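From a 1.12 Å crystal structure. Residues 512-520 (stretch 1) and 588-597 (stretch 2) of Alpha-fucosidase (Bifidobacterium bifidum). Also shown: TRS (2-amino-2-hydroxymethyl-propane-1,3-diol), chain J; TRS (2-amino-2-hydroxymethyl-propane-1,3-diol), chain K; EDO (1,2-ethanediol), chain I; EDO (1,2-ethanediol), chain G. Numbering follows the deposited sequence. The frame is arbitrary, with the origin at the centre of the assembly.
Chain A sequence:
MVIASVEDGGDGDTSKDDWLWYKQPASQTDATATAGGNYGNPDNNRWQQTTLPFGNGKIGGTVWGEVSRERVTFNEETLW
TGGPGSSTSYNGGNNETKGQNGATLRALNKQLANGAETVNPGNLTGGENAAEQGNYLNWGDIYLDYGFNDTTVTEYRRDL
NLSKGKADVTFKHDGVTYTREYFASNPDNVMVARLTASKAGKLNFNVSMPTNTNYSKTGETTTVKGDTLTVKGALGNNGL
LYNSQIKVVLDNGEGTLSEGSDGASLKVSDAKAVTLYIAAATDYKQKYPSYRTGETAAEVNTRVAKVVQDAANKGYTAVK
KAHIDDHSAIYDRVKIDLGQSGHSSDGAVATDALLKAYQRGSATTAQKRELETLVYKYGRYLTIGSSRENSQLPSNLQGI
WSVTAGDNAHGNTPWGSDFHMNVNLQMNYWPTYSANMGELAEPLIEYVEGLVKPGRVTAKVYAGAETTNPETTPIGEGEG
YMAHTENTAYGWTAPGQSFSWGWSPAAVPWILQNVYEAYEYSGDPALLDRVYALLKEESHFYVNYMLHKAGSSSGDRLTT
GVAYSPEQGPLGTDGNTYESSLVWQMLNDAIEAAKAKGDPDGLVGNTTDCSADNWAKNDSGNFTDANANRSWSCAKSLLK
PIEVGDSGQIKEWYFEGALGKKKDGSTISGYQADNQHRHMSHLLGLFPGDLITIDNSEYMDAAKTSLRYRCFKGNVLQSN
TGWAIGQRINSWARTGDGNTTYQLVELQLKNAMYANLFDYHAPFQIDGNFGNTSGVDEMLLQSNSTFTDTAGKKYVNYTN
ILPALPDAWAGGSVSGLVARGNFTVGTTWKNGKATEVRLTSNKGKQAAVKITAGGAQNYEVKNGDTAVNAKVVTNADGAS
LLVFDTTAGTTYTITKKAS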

# COMPACT_ATOMS: atom_id res chain seq x y z
N LEU A 512 -4.85 9.19 6.74
CA LEU A 512 -6.28 9.27 7.02
C LEU A 512 -7.15 9.30 5.77
O LEU A 512 -8.33 8.91 5.83
CB LEU A 512 -6.61 10.44 7.94
CG LEU A 512 -6.19 10.23 9.40
CD1 LEU A 512 -6.26 11.54 10.17
CD2 LEU A 512 -7.01 9.15 10.10
N GLN A 513 -6.60 9.75 4.65
CA GLN A 513 -7.35 9.64 3.39
C GLN A 513 -7.63 8.19 3.05
O GLN A 513 -8.76 7.83 2.71
CB GLN A 513 -6.61 10.29 2.23
CG GLN A 513 -6.58 11.80 2.27
CD GLN A 513 -6.12 12.42 0.97
OE1 GLN A 513 -6.54 12.01 -0.10
NE2 GLN A 513 -5.26 13.43 1.06
N ASN A 514 -6.60 7.34 3.14
CA ASN A 514 -6.79 5.91 2.86
C ASN A 514 -7.82 5.30 3.80
O ASN A 514 -8.61 4.45 3.40
CB ASN A 514 -5.47 5.14 3.02
CG ASN A 514 -4.42 5.52 2.00
OD1 ASN A 514 -4.20 4.81 1.01
ND2 ASN A 514 -3.74 6.62 2.24
N VAL A 515 -7.79 5.75 5.05
CA VAL A 515 -8.73 5.27 6.06
C VAL A 515 -10.16 5.70 5.72
O VAL A 515 -11.07 4.87 5.73
CB VAL A 515 -8.31 5.72 7.49
CG1 VAL A 515 -9.37 5.35 8.51
CG2 VAL A 515 -6.98 5.08 7.87
N TYR A 516 -10.35 6.98 5.42
CA TYR A 516 -11.68 7.48 5.09
C TYR A 516 -12.26 6.79 3.85
O TYR A 516 -13.48 6.58 3.76
CB TYR A 516 -11.71 9.01 4.94
CG TYR A 516 -13.12 9.50 4.69
CD1 TYR A 516 -14.06 9.49 5.71
CD2 TYR A 516 -13.52 9.92 3.42
CE1 TYR A 516 -15.37 9.91 5.49
CE2 TYR A 516 -14.84 10.34 3.20
CZ TYR A 516 -15.75 10.32 4.24
OH TYR A 516 -17.06 10.72 4.04
N GLU A 517 -11.40 6.43 2.90
CA GLU A 517 -11.86 5.72 1.71
C GLU A 517 -12.56 4.40 2.04
O GLU A 517 -13.44 3.97 1.28
CB GLU A 517 -10.72 5.49 0.72
CG GLU A 517 -10.21 6.78 0.11
CD GLU A 517 -9.76 6.63 -1.32
OE1 GLU A 517 -9.29 5.54 -1.70
OE2 GLU A 517 -9.88 7.62 -2.07
N ALA A 518 -12.21 3.77 3.15
CA ALA A 518 -12.91 2.56 3.56
C ALA A 518 -14.40 2.82 3.74
O ALA A 518 -15.22 1.96 3.42
CB ALA A 518 -12.31 1.99 4.83
N TYR A 519 -14.74 4.01 4.24
CA TYR A 519 -16.13 4.43 4.31
C TYR A 519 -16.68 4.87 2.95
O TYR A 519 -17.79 4.47 2.57
CB TYR A 519 -16.36 5.53 5.35
CG TYR A 519 -17.81 5.94 5.39
CD1 TYR A 519 -18.77 5.04 5.83
CD2 TYR A 519 -18.22 7.20 4.96
CE1 TYR A 519 -20.12 5.37 5.85
CE2 TYR A 519 -19.59 7.54 4.98
CZ TYR A 519 -20.51 6.61 5.43
OH TYR A 519 -21.85 6.91 5.47
N GLU A 520 -15.93 5.68 2.21
CA GLU A 520 -16.40 6.15 0.89
C GLU A 520 -16.89 5.01 0.02
O GLU A 520 -17.93 5.12 -0.63
CB GLU A 520 -15.27 6.80 0.11
CG GLU A 520 -14.87 8.17 0.51
CD GLU A 520 -13.78 8.69 -0.41
OE1 GLU A 520 -13.00 7.86 -0.93
OE2 GLU A 520 -13.69 9.91 -0.62
N ASN A 588 -11.98 18.36 4.61
CA ASN A 588 -13.05 18.01 3.69
C ASN A 588 -13.66 16.65 4.05
O ASN A 588 -14.89 16.52 4.22
CB ASN A 588 -12.50 18.00 2.26
CG ASN A 588 -13.57 18.21 1.21
OD1 ASN A 588 -14.77 18.23 1.50
ND2 ASN A 588 -13.13 18.37 -0.03
N ASP A 589 -12.80 15.64 4.20
CA ASP A 589 -13.23 14.30 4.62
C ASP A 589 -13.90 14.33 6.00
O ASP A 589 -14.92 13.66 6.20
CB ASP A 589 -12.04 13.33 4.66
CG ASP A 589 -11.54 12.89 3.28
OD1 ASP A 589 -12.15 13.23 2.25
OD2 ASP A 589 -10.52 12.16 3.25
N ALA A 590 -13.31 15.08 6.93
CA ALA A 590 -13.85 15.17 8.29
C ALA A 590 -15.26 15.77 8.30
O ALA A 590 -16.14 15.27 9.01
CB ALA A 590 -12.92 15.98 9.18
N ILE A 591 -15.46 16.82 7.52
CA ILE A 591 -16.77 17.44 7.37
C ILE A 591 -17.77 16.45 6.80
O ILE A 591 -18.91 16.35 7.28
CB ILE A 591 -16.69 18.73 6.51
CG1 ILE A 591 -15.99 19.84 7.30
CG2 ILE A 591 -18.08 19.19 6.07
CD1 ILE A 591 -15.48 20.99 6.46
N GLU A 592 -17.35 15.68 5.80
CA GLU A 592 -18.24 14.67 5.22
C GLU A 592 -18.59 13.57 6.21
O GLU A 592 -19.74 13.13 6.28
CB GLU A 592 -17.66 14.11 3.92
CG GLU A 592 -17.62 15.13 2.80
CD GLU A 592 -18.98 15.77 2.58
OE1 GLU A 592 -19.95 15.02 2.30
OE2 GLU A 592 -19.10 17.00 2.71
N ALA A 593 -17.60 13.13 6.99
CA ALA A 593 -17.84 12.13 8.02
C ALA A 593 -18.83 12.65 9.07
O ALA A 593 -19.77 11.94 9.47
CB ALA A 593 -16.53 11.70 8.68
N ALA A 594 -18.62 13.89 9.50
CA ALA A 594 -19.51 14.54 10.45
C ALA A 594 -20.93 14.63 9.90
O ALA A 594 -21.88 14.26 10.58
CB ALA A 594 -18.99 15.92 10.80
N LYS A 595 -21.06 15.10 8.66
CA LYS A 595 -22.37 15.23 8.02
C LYS A 595 -23.11 13.90 7.95
O LYS A 595 -24.33 13.84 8.17
CB LYS A 595 -22.24 15.85 6.64
CG LYS A 595 -21.98 17.35 6.67
CD LYS A 595 -21.85 17.94 5.28
CE LYS A 595 -21.75 19.46 5.34
NZ LYS A 595 -22.96 20.11 5.93
N ALA A 596 -22.37 12.83 7.66
CA ALA A 596 -22.95 11.49 7.55
C ALA A 596 -23.52 11.00 8.88
O ALA A 596 -24.38 10.12 8.92
CB ALA A 596 -21.92 10.51 7.02
N LYS A 597 -23.03 11.59 9.97
CA LYS A 597 -23.51 11.27 11.32
C LYS A 597 -24.50 12.30 11.86
O LYS A 597 -24.99 12.17 12.99
CB LYS A 597 -22.31 11.15 12.27
CG LYS A 597 -21.44 9.94 12.01
CD LYS A 597 -20.20 9.91 12.88
CE LYS A 597 -20.52 9.78 14.37
NZ LYS A 597 -21.32 8.56 14.70
C TRS J . -14.88 13.97 -0.53
C1 TRS J . -14.48 15.17 0.33
C2 TRS J . -16.16 14.31 -1.26
C3 TRS J . -15.08 12.74 0.34
N TRS J . -13.82 13.72 -1.52
O1 TRS J . -13.11 15.09 0.73
O2 TRS J . -17.25 14.62 -0.57
O3 TRS J . -15.53 11.63 -0.45
C TRS K . -10.17 11.00 -1.63
C1 TRS K . -10.86 11.22 -2.98
C2 TRS K . -10.29 12.25 -0.78
C3 TRS K . -8.71 10.62 -1.82
N TRS K . -10.87 9.91 -0.95
O1 TRS K . -10.25 12.29 -3.72
O2 TRS K . -11.48 12.61 -0.31
O3 TRS K . -8.16 9.99 -0.65
C1 EDO I . -20.64 7.57 1.22
O1 EDO I . -19.26 8.01 1.02
C2 EDO I . -20.31 6.13 1.74
O2 EDO I . -20.79 5.23 0.39
C1 EDO G . -7.55 7.14 -5.66
O1 EDO G . -8.76 7.31 -6.56
C2 EDO G . -7.62 5.66 -5.12
O2 EDO G . -8.89 5.52 -4.43
O HOH W 1 -9.36 11.60 5.46
O HOH W 2 -10.46 9.89 1.77

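This is a small helix-helix contact in which one tyrosine ring packs against an aspartate and an alanine, with no direct hydrogen bond across the interface and with waters and bound Tris molecules making the polar links. The helices run in roughly the same direction, their axes inclined by 32° and 10.9 Å apart at closest approach; Tyr516 and Asp589 mark the register, their CA atoms 7.0 Å apart. Both backbones spend their amides and carbonyls largely on internal helical bonds, such as Tyr516 N to Leu512 O (2.8 Å) and Ala593 N to Asp589 O (2.8 Å).

Tyr516 (chi1 t) has the most surface covered by the other stretch. Its ring packs against the neighbouring helix: Asp589 CB sits over a face, 4.2 Å from the ring centroid, in a CH-pi contact that uses the aliphatic part of an acidic residue. One turn on, the methyl of Ala593 makes an apolar contact, its CB 3.8 Å from Tyr516 CE1. Tyr516 OH reaches Glu592 CB at 3.4 Å, while the glutamate's end leads away. Farther along, Tyr519 makes a lighter tyrosine-alanine contact, its OH 3.9 Å from Ala596 CB.

The carboxylate of Asp589 is buried and needs polar partners. Water 1 donates to Asp589 OD2 (2.6 Å) and, weakly, to Leu512 O (2.9 Å); water 2 donates to Asp589 OD2 (2.7 Å) and Gln513 O (2.8 Å). Asp589 OD1 accepts from O1 of the chain J Tris (2.6 Å) and O2 of the chain K Tris (2.7 Å). The same molecules reach the first helix: O3 of the chain J Tris donates to Glu520 OE2 (2.5 Å), and N of the chain K Tris donates to Glu517 OE2 (2.7 Å). Probably acquired from the crystallisation liquor, they bridge acidic groups that do not bond to one another.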